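Local coordinates for nematode fatty acid retinoid binding protein (Necator americanus, PDB 4XCP) that binds palmitic acid within an all-helical fold and probably carries fatty acids and retinol, as expected of a secreted nematode lipid-binding protein, at residues I104-G109 with V129-K134; G98-S103 with A145-Q150; D20-Y25 with D123-S128. One frame throughout, in Å; residues are numbered along the deposited sequence.

Interaction 1: residues I104-G109 with V129-K134; sequences IEIARG and VKEVLK. With PLM (palmitic acid), chain C.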
ATOM      1  N   ILE A 104      -2.506  -4.620  -4.042  1.00 23.05           N
ATOM      2  CA  ILE A 104      -1.163  -4.543  -3.470  1.00 23.26           C
ATOM      3  C   ILE A 104      -0.122  -4.381  -4.568  1.00 26.83           C
ATOM      4  O   ILE A 104       0.768  -3.556  -4.428  1.00 26.99           O
ATOM      5  CB  ILE A 104      -0.890  -5.729  -2.521  1.00 26.75           C
ATOM      6  CG1 ILE A 104      -1.609  -5.476  -1.170  1.00 27.12           C
ATOM      7  CG2 ILE A 104       0.644  -5.941  -2.318  1.00 27.70           C
ATOM      8  CD1 ILE A 104      -1.851  -6.723  -0.316  1.00 33.13           C
ATOM      9  N   GLU A 105      -0.260  -5.122  -5.671  1.00 24.50           N
ATOM     10  CA  GLU A 105       0.636  -5.025  -6.831  1.00 24.99           C
ATOM     11  C   GLU A 105       0.617  -3.579  -7.397  1.00 27.78           C
ATOM     12  O   GLU A 105       1.674  -3.028  -7.713  1.00 26.96           O
ATOM     13  CB  GLU A 105       0.208  -6.037  -7.911  1.00 27.01           C
ATOM     14  CG  GLU A 105       1.114  -6.095  -9.127  1.00 39.61           C
ATOM     15  CD  GLU A 105       0.459  -6.740 -10.331  1.00 65.70           C
ATOM     16  OE1 GLU A 105       0.426  -7.990 -10.396  1.00 60.87           O
ATOM     17  OE2 GLU A 105      -0.041  -5.993 -11.202  1.00 69.03           O
ATOM     18  N   ILE A 106      -0.590  -2.968  -7.483  1.00 22.84           N
ATOM     19  CA  ILE A 106      -0.779  -1.603  -7.989  1.00 21.44           C
ATOM     20  C   ILE A 106      -0.128  -0.587  -7.031  1.00 25.27           C
ATOM     21  O   ILE A 106       0.624   0.297  -7.476  1.00 23.56           O
ATOM     22  CB  ILE A 106      -2.274  -1.322  -8.275  1.00 23.22           C
ATOM     23  CG1 ILE A 106      -2.742  -2.110  -9.522  1.00 22.80           C
ATOM     24  CG2 ILE A 106      -2.536   0.186  -8.422  1.00 24.03           C
ATOM     25  CD1 ILE A 106      -4.268  -2.170  -9.764  1.00 26.72           C
ATOM     26  N   ALA A 107      -0.376  -0.763  -5.716  1.00 21.81           N
ATOM     27  CA  ALA A 107       0.181   0.095  -4.682  1.00 21.58           C
ATOM     28  C   ALA A 107       1.719   0.016  -4.655  1.00 27.93           C
ATOM     29  O   ALA A 107       2.365   1.042  -4.462  1.00 28.74           O
ATOM     30  CB  ALA A 107      -0.407  -0.258  -3.319  1.00 21.43           C
ATOM     31  N   ARG A 108       2.294  -1.177  -4.916  1.00 24.95           N
ATOM     32  CA  ARG A 108       3.739  -1.392  -4.933  1.00 25.15           C
ATOM     33  C   ARG A 108       4.426  -0.698  -6.127  1.00 29.41           C
ATOM     34  O   ARG A 108       5.547  -0.221  -5.984  1.00 29.14           O
ATOM     35  CB  ARG A 108       4.089  -2.889  -4.844  1.00 26.76           C
ATOM     36  CG  ARG A 108       3.735  -3.488  -3.473  1.00 40.41           C
ATOM     37  CD  ARG A 108       4.747  -4.493  -2.977  1.00 53.93           C
ATOM     38  NE  ARG A 108       4.434  -5.869  -3.358  1.00 54.28           N
ATOM     39  CZ  ARG A 108       4.081  -6.828  -2.502  1.00 58.09           C
ATOM     40  NH1 ARG A 108       3.938  -6.558  -1.209  1.00 41.06           N
ATOM     41  NH2 ARG A 108       3.840  -8.053  -2.935  1.00 39.34           N
ATOM     42  N   GLY A 109       3.745  -0.645  -7.272  1.00 26.13           N
ATOM     43  CA  GLY A 109       4.216   0.066  -8.456  1.00 26.06           C
ATOM     44  C   GLY A 109       4.258   1.564  -8.185  1.00 29.64           C
ATOM     45  O   GLY A 109       5.194   2.240  -8.606  1.00 29.25           O
ATOM     46  N   VAL A 129      -6.037   4.717  -8.266  1.00 18.20           N
ATOM     47  CA  VAL A 129      -7.220   4.572  -7.400  1.00 18.93           C
ATOM     48  C   VAL A 129      -8.440   4.179  -8.232  1.00 24.30           C
ATOM     49  O   VAL A 129      -9.236   3.330  -7.812  1.00 23.88           O
ATOM     50  CB  VAL A 129      -7.464   5.843  -6.534  1.00 21.92           C
ATOM     51  CG1 VAL A 129      -8.780   5.761  -5.756  1.00 22.06           C
ATOM     52  CG2 VAL A 129      -6.291   6.079  -5.582  1.00 20.43           C
ATOM     53  N   LYS A 130      -8.589   4.814  -9.405  1.00 20.80           N
ATOM     54  CA  LYS A 130      -9.673   4.544 -10.345  1.00 20.76           C
ATOM     55  C   LYS A 130      -9.699   3.056 -10.716  1.00 22.48           C
ATOM     56  O   LYS A 130     -10.767   2.444 -10.656  1.00 22.71           O
ATOM     57  CB  LYS A 130      -9.547   5.447 -11.596  1.00 23.91           C
ATOM     58  CG  LYS A 130     -10.812   5.501 -12.452  1.00 44.04           C
ATOM     59  CD  LYS A 130     -10.619   6.434 -13.647  1.00 59.29           C
ATOM     60  CE  LYS A 130     -11.759   6.386 -14.640  1.00 76.57           C
ATOM     61  NZ  LYS A 130     -13.017   6.972 -14.098  1.00 86.05           N
ATOM     62  N   GLU A 131      -8.521   2.463 -11.012  1.00 18.77           N
ATOM     63  CA  GLU A 131      -8.406   1.036 -11.316  1.00 18.36           C
ATOM     64  C   GLU A 131      -8.750   0.143 -10.116  1.00 21.72           C
ATOM     65  O   GLU A 131      -9.464  -0.834 -10.286  1.00 21.57           O
ATOM     66  CB  GLU A 131      -7.014   0.673 -11.863  1.00 19.40           C
ATOM     67  CG  GLU A 131      -6.915  -0.758 -12.404  1.00 21.57           C
ATOM     68  CD  GLU A 131      -8.012  -1.248 -13.341  1.00 28.04           C
ATOM     69  OE1 GLU A 131      -8.681  -0.417 -14.000  1.00 22.92           O
ATOM     70  OE2 GLU A 131      -8.217  -2.482 -13.396  1.00 25.93           O
ATOM     71  N   VAL A 132      -8.202   0.450  -8.929  1.00 18.00           N
ATOM     72  CA  VAL A 132      -8.452  -0.304  -7.695  1.00 17.01           C
ATOM     73  C   VAL A 132      -9.977  -0.266  -7.383  1.00 20.86           C
ATOM     74  O   VAL A 132     -10.574  -1.304  -7.105  1.00 19.56           O
ATOM     75  CB  VAL A 132      -7.558   0.222  -6.527  1.00 19.50           C
ATOM     76  CG1 VAL A 132      -8.018  -0.326  -5.178  1.00 19.35           C
ATOM     77  CG2 VAL A 132      -6.082  -0.124  -6.768  1.00 18.29           C
ATOM     78  N   LEU A 133     -10.593   0.924  -7.470  1.00 18.55           N
ATOM     79  CA  LEU A 133     -12.028   1.070  -7.261  1.00 20.04           C
ATOM     80  C   LEU A 133     -12.823   0.228  -8.270  1.00 25.08           C
ATOM     81  O   LEU A 133     -13.724  -0.493  -7.864  1.00 25.13           O
ATOM     82  CB  LEU A 133     -12.470   2.546  -7.272  1.00 20.86           C
ATOM     83  CG  LEU A 133     -13.989   2.811  -7.174  1.00 28.04           C
ATOM     84  CD1 LEU A 133     -14.577   2.305  -5.847  1.00 28.99           C
ATOM     85  CD2 LEU A 133     -14.301   4.276  -7.395  1.00 31.09           C
ATOM     86  N   LYS A 134     -12.452   0.283  -9.551  1.00 22.61           N
ATOM     87  CA  LYS A 134     -13.077  -0.482 -10.638  1.00 22.86           C
ATOM     88  C   LYS A 134     -13.020  -2.005 -10.328  1.00 25.81           C
ATOM     89  O   LYS A 134     -14.029  -2.697 -10.473  1.00 26.70           O
ATOM     90  CB  LYS A 134     -12.358  -0.162 -11.969  1.00 25.05           C
ATOM     91  CG  LYS A 134     -12.972  -0.839 -13.194  1.00 33.84           C
ATOM     92  CD  LYS A 134     -12.340  -0.372 -14.497  1.00 38.52           C
ATOM     93  CE  LYS A 134     -12.981  -1.073 -15.673  1.00 49.52           C
ATOM     94  NZ  LYS A 134     -12.096  -1.088 -16.865  1.00 56.83           N
TER
HETATM   95  C1  PLM C 202       5.261 -11.572  -1.976  1.00 94.38           C
HETATM   96  O1  PLM C 202       6.076 -11.909  -1.148  1.00 94.90           O
HETATM   97  O2  PLM C 202       5.571 -11.293  -3.213  1.00 93.36           O
HETATM   98  C2  PLM C 202       3.797 -11.434  -1.674  1.00 94.97           C
HETATM   99  C3  PLM C 202       3.466 -11.291  -0.191  1.00 95.27           C
HETATM  100  C4  PLM C 202       2.024 -10.898   0.061  1.00 96.18           C
HETATM  101  C5  PLM C 202       1.753  -9.403  -0.044  1.00 97.01           C
HETATM  102  C6  PLM C 202       2.214  -8.594   1.159  1.00 97.09           C
HETATM  103  C7  PLM C 202       1.546  -7.232   1.273  1.00 96.01           C
HETATM  104  C8  PLM C 202       2.089  -6.343   2.381  1.00 94.33           C
HETATM  105  C9  PLM C 202       2.448  -4.937   1.938  1.00 93.28           C
HETATM  106  CA  PLM C 202       3.102  -4.097   3.023  1.00 92.31           C
HETATM  107  CB  PLM C 202       4.535  -4.499   3.371  1.00 90.99           C
HETATM  108  CC  PLM C 202       5.562  -4.223   2.284  1.00 89.01           C
HETATM  109  CD  PLM C 202       6.988  -4.291   2.791  1.00 86.60           C
HETATM  110  CE  PLM C 202       8.069  -4.018   1.744  1.00 84.38           C
HETATM  111  CF  PLM C 202       9.142  -3.012   2.176  1.00 83.06           C
HETATM  112  CG  PLM C 202      10.553  -3.548   2.119  1.00 81.30           C

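Interaction 2: residues G98-S103 with A145-Q150; sequences GFAEKS and ADFGKQ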
ATOM      1  N   GLY A  98      -7.785 -12.406  -4.482  1.00 22.28           N
ATOM      2  CA  GLY A  98      -7.336 -11.955  -5.799  1.00 22.06           C
ATOM      3  C   GLY A  98      -7.348 -10.444  -5.928  1.00 24.17           C
ATOM      4  O   GLY A  98      -6.380  -9.853  -6.412  1.00 22.82           O
ATOM      5  N   PHE A  99      -8.430  -9.802  -5.423  1.00 20.65           N
ATOM      6  CA  PHE A  99      -8.588  -8.343  -5.440  1.00 18.68           C
ATOM      7  C   PHE A  99      -7.522  -7.660  -4.600  1.00 22.95           C
ATOM      8  O   PHE A  99      -6.884  -6.721  -5.068  1.00 21.96           O
ATOM      9  CB  PHE A  99      -9.986  -7.910  -4.965  1.00 19.00           C
ATOM     10  CG  PHE A  99     -10.056  -6.429  -4.653  1.00 18.47           C
ATOM     11  CD1 PHE A  99      -9.977  -5.479  -5.669  1.00 19.13           C
ATOM     12  CD2 PHE A  99     -10.131  -5.981  -3.337  1.00 18.96           C
ATOM     13  CE1 PHE A  99     -10.005  -4.114  -5.371  1.00 18.75           C
ATOM     14  CE2 PHE A  99     -10.180  -4.616  -3.048  1.00 19.00           C
ATOM     15  CZ  PHE A  99     -10.126  -3.695  -4.062  1.00 16.02           C
ATOM     16  N   ALA A 100      -7.368  -8.114  -3.353  1.00 20.60           N
ATOM     17  CA  ALA A 100      -6.406  -7.590  -2.397  1.00 20.41           C
ATOM     18  C   ALA A 100      -4.982  -7.705  -2.944  1.00 23.91           C
ATOM     19  O   ALA A 100      -4.223  -6.748  -2.850  1.00 22.73           O
ATOM     20  CB  ALA A 100      -6.536  -8.326  -1.073  1.00 21.39           C
ATOM     21  N   GLU A 101      -4.641  -8.852  -3.542  1.00 21.74           N
ATOM     22  CA  GLU A 101      -3.317  -9.091  -4.118  1.00 22.29           C
ATOM     23  C   GLU A 101      -3.048  -8.223  -5.351  1.00 26.30           C
ATOM     24  O   GLU A 101      -1.963  -7.668  -5.464  1.00 25.88           O
ATOM     25  CB  GLU A 101      -3.099 -10.580  -4.387  1.00 24.12           C
ATOM     26  CG  GLU A 101      -2.832 -11.303  -3.078  1.00 34.99           C
ATOM     27  CD  GLU A 101      -2.804 -12.814  -3.115  1.00 58.37           C
ATOM     28  OE1 GLU A 101      -3.287 -13.397  -4.111  1.00 49.47           O
ATOM     29  OE2 GLU A 101      -2.327 -13.416  -2.126  1.00 56.63           O
ATOM     30  N   LYS A 102      -4.059  -8.025  -6.213  1.00 22.42           N
ATOM     31  CA  LYS A 102      -3.927  -7.128  -7.355  1.00 20.97           C
ATOM     32  C   LYS A 102      -3.797  -5.676  -6.865  1.00 23.10           C
ATOM     33  O   LYS A 102      -2.955  -4.951  -7.380  1.00 22.16           O
ATOM     34  CB  LYS A 102      -5.101  -7.296  -8.342  1.00 23.29           C
ATOM     35  CG  LYS A 102      -4.977  -6.439  -9.615  1.00 39.21           C
ATOM     36  CD  LYS A 102      -3.811  -6.846 -10.516  1.00 47.07           C
ATOM     37  CE  LYS A 102      -3.411  -5.725 -11.433  1.00 65.72           C
ATOM     38  NZ  LYS A 102      -2.535  -6.203 -12.537  1.00 77.84           N
ATOM     39  N   SER A 103      -4.569  -5.278  -5.825  1.00 19.85           N
ATOM     40  CA  SER A 103      -4.496  -3.916  -5.257  1.00 20.24           C
ATOM     41  C   SER A 103      -3.106  -3.616  -4.687  1.00 24.37           C
ATOM     42  O   SER A 103      -2.587  -2.510  -4.848  1.00 22.73           O
ATOM     43  CB  SER A 103      -5.568  -3.716  -4.186  1.00 21.87           C
ATOM     44  OG  SER A 103      -6.829  -3.863  -4.818  1.00 33.23           O
ATOM     45  N   ALA A 145     -18.095  -8.137   0.688  1.00 21.45           N
ATOM     46  CA  ALA A 145     -18.390  -8.399   2.102  1.00 22.87           C
ATOM     47  C   ALA A 145     -17.208  -9.127   2.779  1.00 27.20           C
ATOM     48  O   ALA A 145     -16.840  -8.799   3.904  1.00 25.33           O
ATOM     49  CB  ALA A 145     -19.689  -9.207   2.244  1.00 24.28           C
ATOM     50  N   ASP A 146     -16.593 -10.074   2.058  1.00 23.64           N
ATOM     51  CA  ASP A 146     -15.443 -10.827   2.539  1.00 22.86           C
ATOM     52  C   ASP A 146     -14.230  -9.881   2.722  1.00 26.08           C
ATOM     53  O   ASP A 146     -13.614  -9.855   3.803  1.00 24.84           O
ATOM     54  CB  ASP A 146     -15.155 -11.980   1.566  1.00 24.04           C
ATOM     55  CG  ASP A 146     -14.122 -12.974   2.039  1.00 30.01           C
ATOM     56  OD1 ASP A 146     -14.116 -13.300   3.253  1.00 31.64           O
ATOM     57  OD2 ASP A 146     -13.398 -13.511   1.188  1.00 28.17           O
ATOM     58  N   PHE A 147     -13.972  -9.021   1.714  1.00 22.59           N
ATOM     59  CA  PHE A 147     -12.902  -8.024   1.778  1.00 20.69           C
ATOM     60  C   PHE A 147     -13.115  -7.046   2.948  1.00 24.80           C
ATOM     61  O   PHE A 147     -12.168  -6.788   3.695  1.00 24.02           O
ATOM     62  CB  PHE A 147     -12.740  -7.262   0.433  1.00 20.91           C
ATOM     63  CG  PHE A 147     -11.728  -6.135   0.496  1.00 20.54           C
ATOM     64  CD1 PHE A 147     -10.365  -6.390   0.359  1.00 21.10           C
ATOM     65  CD2 PHE A 147     -12.139  -4.817   0.719  1.00 20.63           C
ATOM     66  CE1 PHE A 147      -9.426  -5.346   0.439  1.00 20.50           C
ATOM     67  CE2 PHE A 147     -11.207  -3.775   0.777  1.00 21.93           C
ATOM     68  CZ  PHE A 147      -9.853  -4.048   0.645  1.00 19.12           C
ATOM     69  N   GLY A 148     -14.343  -6.534   3.090  1.00 21.74           N
ATOM     70  CA  GLY A 148     -14.740  -5.585   4.129  1.00 22.11           C
ATOM     71  C   GLY A 148     -14.563  -6.061   5.558  1.00 28.43           C
ATOM     72  O   GLY A 148     -14.304  -5.254   6.456  1.00 27.34           O
ATOM     73  N   LYS A 149     -14.710  -7.375   5.785  1.00 27.88           N
ATOM     74  CA  LYS A 149     -14.551  -8.006   7.107  1.00 28.65           C
ATOM     75  C   LYS A 149     -13.090  -7.913   7.565  1.00 30.36           C
ATOM     76  O   LYS A 149     -12.829  -7.667   8.739  1.00 30.81           O
ATOM     77  CB  LYS A 149     -15.025  -9.470   7.038  1.00 33.02           C
ATOM     78  CG  LYS A 149     -15.047 -10.210   8.370  1.00 54.48           C
ATOM     79  CD  LYS A 149     -16.039 -11.358   8.326  1.00 69.25           C
ATOM     80  CE  LYS A 149     -15.773 -12.392   9.388  1.00 83.43           C
ATOM     81  NZ  LYS A 149     -14.891 -13.476   8.882  1.00 95.40           N
ATOM     82  N   GLN A 150     -12.139  -8.060   6.623  1.00 25.37           N
ATOM     83  CA  GLN A 150     -10.715  -7.986   6.917  1.00 24.11           C
ATOM     84  C   GLN A 150     -10.170  -6.584   6.806  1.00 27.67           C
ATOM     85  O   GLN A 150      -9.205  -6.246   7.498  1.00 27.19           O
ATOM     86  CB  GLN A 150      -9.908  -8.952   6.013  1.00 25.06           C
ATOM     87  CG  GLN A 150     -10.292 -10.451   6.138  1.00 23.53           C
ATOM     88  CD  GLN A 150     -10.404 -10.976   7.547  1.00 37.25           C
ATOM     89  OE1 GLN A 150     -11.356 -11.679   7.900  1.00 36.69           O
ATOM     90  NE2 GLN A 150      -9.465 -10.616   8.388  1.00 26.03           N
TER

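Interaction 3: residues D20-Y25 with D123-S128; sequences DIPADY and DDLKAS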
ATOM      1  N   ASP A  20       5.194  14.953  -0.345  1.00 22.43           N
ATOM      2  CA  ASP A  20       5.215  14.634  -1.782  1.00 21.88           C
ATOM      3  C   ASP A  20       3.945  13.917  -2.187  1.00 24.51           C
ATOM      4  O   ASP A  20       3.551  13.991  -3.345  1.00 24.30           O
ATOM      5  CB  ASP A  20       6.437  13.781  -2.138  1.00 22.29           C
ATOM      6  CG  ASP A  20       7.745  14.510  -1.934  1.00 26.19           C
ATOM      7  OD1 ASP A  20       7.714  15.738  -1.709  1.00 27.60           O
ATOM      8  OD2 ASP A  20       8.794  13.858  -1.988  1.00 26.73           O
ATOM      9  N   ILE A  21       3.310  13.222  -1.219  1.00 19.60           N
ATOM     10  CA  ILE A  21       2.059  12.492  -1.434  1.00 17.79           C
ATOM     11  C   ILE A  21       0.909  13.459  -1.168  1.00 21.50           C
ATOM     12  O   ILE A  21       0.830  13.993  -0.064  1.00 20.99           O
ATOM     13  CB  ILE A  21       1.939  11.232  -0.532  1.00 19.89           C
ATOM     14  CG1 ILE A  21       3.230  10.382  -0.507  1.00 19.71           C
ATOM     15  CG2 ILE A  21       0.718  10.395  -0.941  1.00 21.26           C
ATOM     16  CD1 ILE A  21       3.327   9.391   0.725  1.00 22.45           C
ATOM     17  N   PRO A  22      -0.008  13.690  -2.130  1.00 19.83           N
ATOM     18  CA  PRO A  22      -1.150  14.595  -1.857  1.00 20.29           C
ATOM     19  C   PRO A  22      -1.928  14.135  -0.621  1.00 23.19           C
ATOM     20  O   PRO A  22      -2.119  12.919  -0.435  1.00 21.27           O
ATOM     21  CB  PRO A  22      -2.003  14.487  -3.131  1.00 21.59           C
ATOM     22  CG  PRO A  22      -1.064  14.033  -4.187  1.00 25.34           C
ATOM     23  CD  PRO A  22      -0.053  13.162  -3.511  1.00 20.83           C
ATOM     24  N   ALA A  23      -2.304  15.097   0.255  1.00 19.14           N
ATOM     25  CA  ALA A  23      -3.049  14.847   1.501  1.00 19.11           C
ATOM     26  C   ALA A  23      -4.331  14.012   1.254  1.00 24.51           C
ATOM     27  O   ALA A  23      -4.632  13.117   2.040  1.00 24.40           O
ATOM     28  CB  ALA A  23      -3.409  16.176   2.172  1.00 20.56           C
ATOM     29  N   ASP A  24      -5.040  14.265   0.141  1.00 21.98           N
ATOM     30  CA  ASP A  24      -6.269  13.542  -0.187  1.00 23.19           C
ATOM     31  C   ASP A  24      -5.988  12.090  -0.631  1.00 25.01           C
ATOM     32  O   ASP A  24      -6.884  11.254  -0.533  1.00 25.46           O
ATOM     33  CB  ASP A  24      -7.173  14.319  -1.184  1.00 26.99           C
ATOM     34  CG  ASP A  24      -6.529  14.785  -2.486  1.00 44.74           C
ATOM     35  OD1 ASP A  24      -5.278  14.753  -2.579  1.00 45.29           O
ATOM     36  OD2 ASP A  24      -7.276  15.235  -3.393  1.00 52.26           O
ATOM     37  N   TYR A  25      -4.746  11.772  -1.052  1.00 20.02           N
ATOM     38  CA  TYR A  25      -4.378  10.383  -1.357  1.00 18.70           C
ATOM     39  C   TYR A  25      -3.993   9.716  -0.027  1.00 21.28           C
ATOM     40  O   TYR A  25      -4.347   8.568   0.192  1.00 20.55           O
ATOM     41  CB  TYR A  25      -3.242  10.280  -2.389  1.00 18.95           C
ATOM     42  CG  TYR A  25      -2.820   8.847  -2.677  1.00 19.25           C
ATOM     43  CD1 TYR A  25      -3.509   8.066  -3.603  1.00 20.60           C
ATOM     44  CD2 TYR A  25      -1.739   8.272  -2.015  1.00 19.78           C
ATOM     45  CE1 TYR A  25      -3.126   6.750  -3.866  1.00 20.90           C
ATOM     46  CE2 TYR A  25      -1.347   6.960  -2.267  1.00 20.86           C
ATOM     47  CZ  TYR A  25      -2.033   6.207  -3.207  1.00 26.93           C
ATOM     48  OH  TYR A  25      -1.633   4.920  -3.448  1.00 26.54           O
ATOM     49  N   ASP A 123      -2.454  12.973 -11.162  1.00 29.87           N
ATOM     50  CA  ASP A 123      -3.217  12.259 -12.200  1.00 29.74           C
ATOM     51  C   ASP A 123      -2.854  10.764 -12.261  1.00 31.51           C
ATOM     52  O   ASP A 123      -3.738   9.949 -12.512  1.00 31.32           O
ATOM     53  CB  ASP A 123      -3.051  12.913 -13.577  1.00 32.71           C
ATOM     54  CG  ASP A 123      -3.879  14.174 -13.791  1.00 44.93           C
ATOM     55  OD1 ASP A 123      -4.655  14.547 -12.872  1.00 44.76           O
ATOM     56  OD2 ASP A 123      -3.750  14.790 -14.873  1.00 51.87           O
ATOM     57  N   ASP A 124      -1.573  10.414 -11.994  1.00 25.97           N
ATOM     58  CA  ASP A 124      -1.089   9.026 -11.923  1.00 23.88           C
ATOM     59  C   ASP A 124      -1.720   8.336 -10.710  1.00 25.78           C
ATOM     60  O   ASP A 124      -2.105   7.176 -10.796  1.00 25.20           O
ATOM     61  CB  ASP A 124       0.433   8.974 -11.750  1.00 23.97           C
ATOM     62  CG  ASP A 124       1.247   9.366 -12.963  1.00 32.32           C
ATOM     63  OD1 ASP A 124       0.731   9.228 -14.100  1.00 32.69           O
ATOM     64  OD2 ASP A 124       2.413   9.787 -12.781  1.00 30.91           O
ATOM     65  N   LEU A 125      -1.793   9.046  -9.579  1.00 20.82           N
ATOM     66  CA  LEU A 125      -2.389   8.502  -8.369  1.00 20.21           C
ATOM     67  C   LEU A 125      -3.885   8.307  -8.560  1.00 24.13           C
ATOM     68  O   LEU A 125      -4.404   7.252  -8.194  1.00 23.52           O
ATOM     69  CB  LEU A 125      -2.084   9.365  -7.141  1.00 19.81           C
ATOM     70  CG  LEU A 125      -0.599   9.492  -6.745  1.00 23.45           C
ATOM     71  CD1 LEU A 125      -0.421  10.589  -5.730  1.00 23.05           C
ATOM     72  CD2 LEU A 125      -0.048   8.190  -6.184  1.00 23.04           C
ATOM     73  N   LYS A 126      -4.563   9.289  -9.202  1.00 22.13           N
ATOM     74  CA  LYS A 126      -5.994   9.221  -9.496  1.00 22.28           C
ATOM     75  C   LYS A 126      -6.271   8.010 -10.383  1.00 26.52           C
ATOM     76  O   LYS A 126      -7.251   7.290 -10.156  1.00 26.33           O
ATOM     77  CB  LYS A 126      -6.464  10.506 -10.202  1.00 26.54           C
ATOM     78  CG  LYS A 126      -6.553  11.750  -9.317  1.00 36.51           C
ATOM     79  CD  LYS A 126      -7.177  12.901 -10.098  1.00 43.64           C
ATOM     80  CE  LYS A 126      -7.420  14.124  -9.251  1.00 66.83           C
ATOM     81  NZ  LYS A 126      -6.338  15.133  -9.410  1.00 82.87           N
ATOM     82  N   ALA A 127      -5.390   7.776 -11.380  1.00 23.43           N
ATOM     83  CA  ALA A 127      -5.499   6.644 -12.303  1.00 24.09           C
ATOM     84  C   ALA A 127      -5.339   5.317 -11.551  1.00 24.76           C
ATOM     85  O   ALA A 127      -6.126   4.408 -11.814  1.00 22.28           O
ATOM     86  CB  ALA A 127      -4.467   6.756 -13.415  1.00 25.20           C
ATOM     87  N   SER A 128      -4.397   5.227 -10.567  1.00 20.21           N
ATOM     88  CA  SER A 128      -4.239   3.985  -9.790  1.00 19.96           C
ATOM     89  C   SER A 128      -5.458   3.687  -8.905  1.00 21.99           C
ATOM     90  O   SER A 128      -5.883   2.540  -8.843  1.00 20.76           O
ATOM     91  CB  SER A 128      -2.950   3.968  -8.965  1.00 23.21           C
ATOM     92  OG  SER A 128      -2.947   4.940  -7.936  1.00 35.11           O
TER

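Interaction 1: residues I104-G109 with V129-K134
Ile-106 meets Val-132 and Glu-131 across an antiparallel helical hairpin, in which helix 94-115 runs back alongside helix 122-138 and divides that helix from a bound palmitic acid. Ile-104 faces the lipid: its CD1 lies 3.8 Å from C7 of the palmitic acid, and its CG2 reaches the same carbon. Two residues on, Ile-106 turns to the opposite flank of the helix and carries the hairpin contact with both of its branches. CG2 of Ile-106 touches CG2 of Val-132 at 3.9 Å, the two side chains sliding past each other in opposite directions. CG1 of Ile-106 sits beside the backbone N (chi1 -71°) and continues extended to CD1, which comes 4.0 Å from CG of Glu-131; here the glutamate offers a methylene, and the two chains cross at about a right angle. The strip is small, and its closest approaches are between carbons; Ser-128 and Leu-135 continue the packing round Ile-106. Arg-108 turns back to the lipid side. Its chain bends at chi2 and chi3, which sets one guanidinium face over Ile-104 CG2, which lies 3.5 Å from the plane and over its centre. The palmitic acid, which also takes a hydrogen bond from Thr-60 N, thus runs beside a cationic group sitting on an aliphatic support; its C7 lies 3.5 Å from Arg-108 NH1, approached obliquely to the guanidinium plane.

Interaction 2: residues G98-S103 with A145-Q150
Phe-99 drives the edge of its ring into the face of Phe-147, and this aromatic pair is the tight part of the contact. CE2 of Phe-99 stands 3.6 Å above the plane of the Phe-147 ring, over its centre, and CD2 of Phe-99 comes 3.7 Å from CD1 of Phe-147. The centroids lie 5.0 Å apart with the planes at 82°, a T-shaped stack. Both side chains hold CG anti to the backbone N (chi1 166° for Phe-99 and 175° for Phe-147), which sends each ring out toward the other helix. Ala-100 fits in more loosely, its CB approaching the edge of the Phe-147 ring 4.4 Å from CE1. In the helical bundle the pair fastens helix 141-150 to helix 94-115, with Val-132, Leu-135 and Met-139 against Phe-99, and Ala-96 and the nearly parallel ring of Phe-151 against Phe-147. One face of the Phe-99 ring carries the hydroxyl of Ser-103, whose OG donates to the backbone O of Phe-99 at 2.9 Å from above the carbonyl plane. The OG bond ties the hydroxyl back to its own helix, and the same oxygen also accepts from Ser-103 N. Toward solvent the arrangement opens out: Gly-98, Glu-101 and Lys-102 on one helix and Ala-145 and Lys-149 on the other are exposed, and Lys-102 NZ forms a salt bridge with Glu-105 OE2 along its own helix.

Interaction 3: residues D20-Y25 with D123-S128
Tyr-25 holds CG anti to its own amide nitrogen (chi1 178°), and Leu-125 sets CG beside its backbone N (chi1 -63°); these two choices bring the isobutyl group up against the phenol ring. CD2 of Leu-125 lies 4.1 Å from the centroid of the Tyr-25 ring and 10° off the ring normal, a CH-pi contact over the face. The side chains cross at about a right angle, and the leucine's CB also touches CD1 of the tyrosine at 4.0 Å. The other methyl of Leu-125 serves Pro-22: CD1 presses on the proline's CD at 3.4 Å, tighter than usual for two carbons, and also meets its CG. Pro-22 holds the N-cap position of helix 23-26, and its O accepts from Tyr-25 N, so the two residues that receive Leu-125 belong to one turn. Ser-128 joins at the margin, its OG donating to Leu-125 O at 2.7 Å and lying 4.5 Å from CE1 of Tyr-25. Around this apolar centre Asp-24 forms a salt bridge with Lys-122, a second link between the two parts of the chain. Ile-21 and Tyr-25 also touch a second palmitic acid, placing the turn at the wall of a lipid site. Leu-125 is completed by Ile-110 and Tyr-114 of helix 94-115 and by Phe-166 of helix 162-167, which leaves it wedged among three helices.

All three contacts belong to one all-helical bundle; helix 122-138 serves interactions 3 and 1. Interaction 3 uses its start and interaction 1 its middle, while helix 94-115 serves interaction 2 and then interaction 1. Centres of interactions 1 and 2 lie 12 Å apart and those of 1 and 3 lie 11 Å apart; both pairs touch, through Val-132 with Phe-99 and Ser-103, and through Val-129 with Tyr-25. The centres of interactions 2 and 3 are 21 Å apart, and the two do not touch. Along the chain interaction 1 is nested within interaction 2, whereas interaction 3 crosses both, tying the N-terminal turn, which touches one bound palmitic acid, to the later helices.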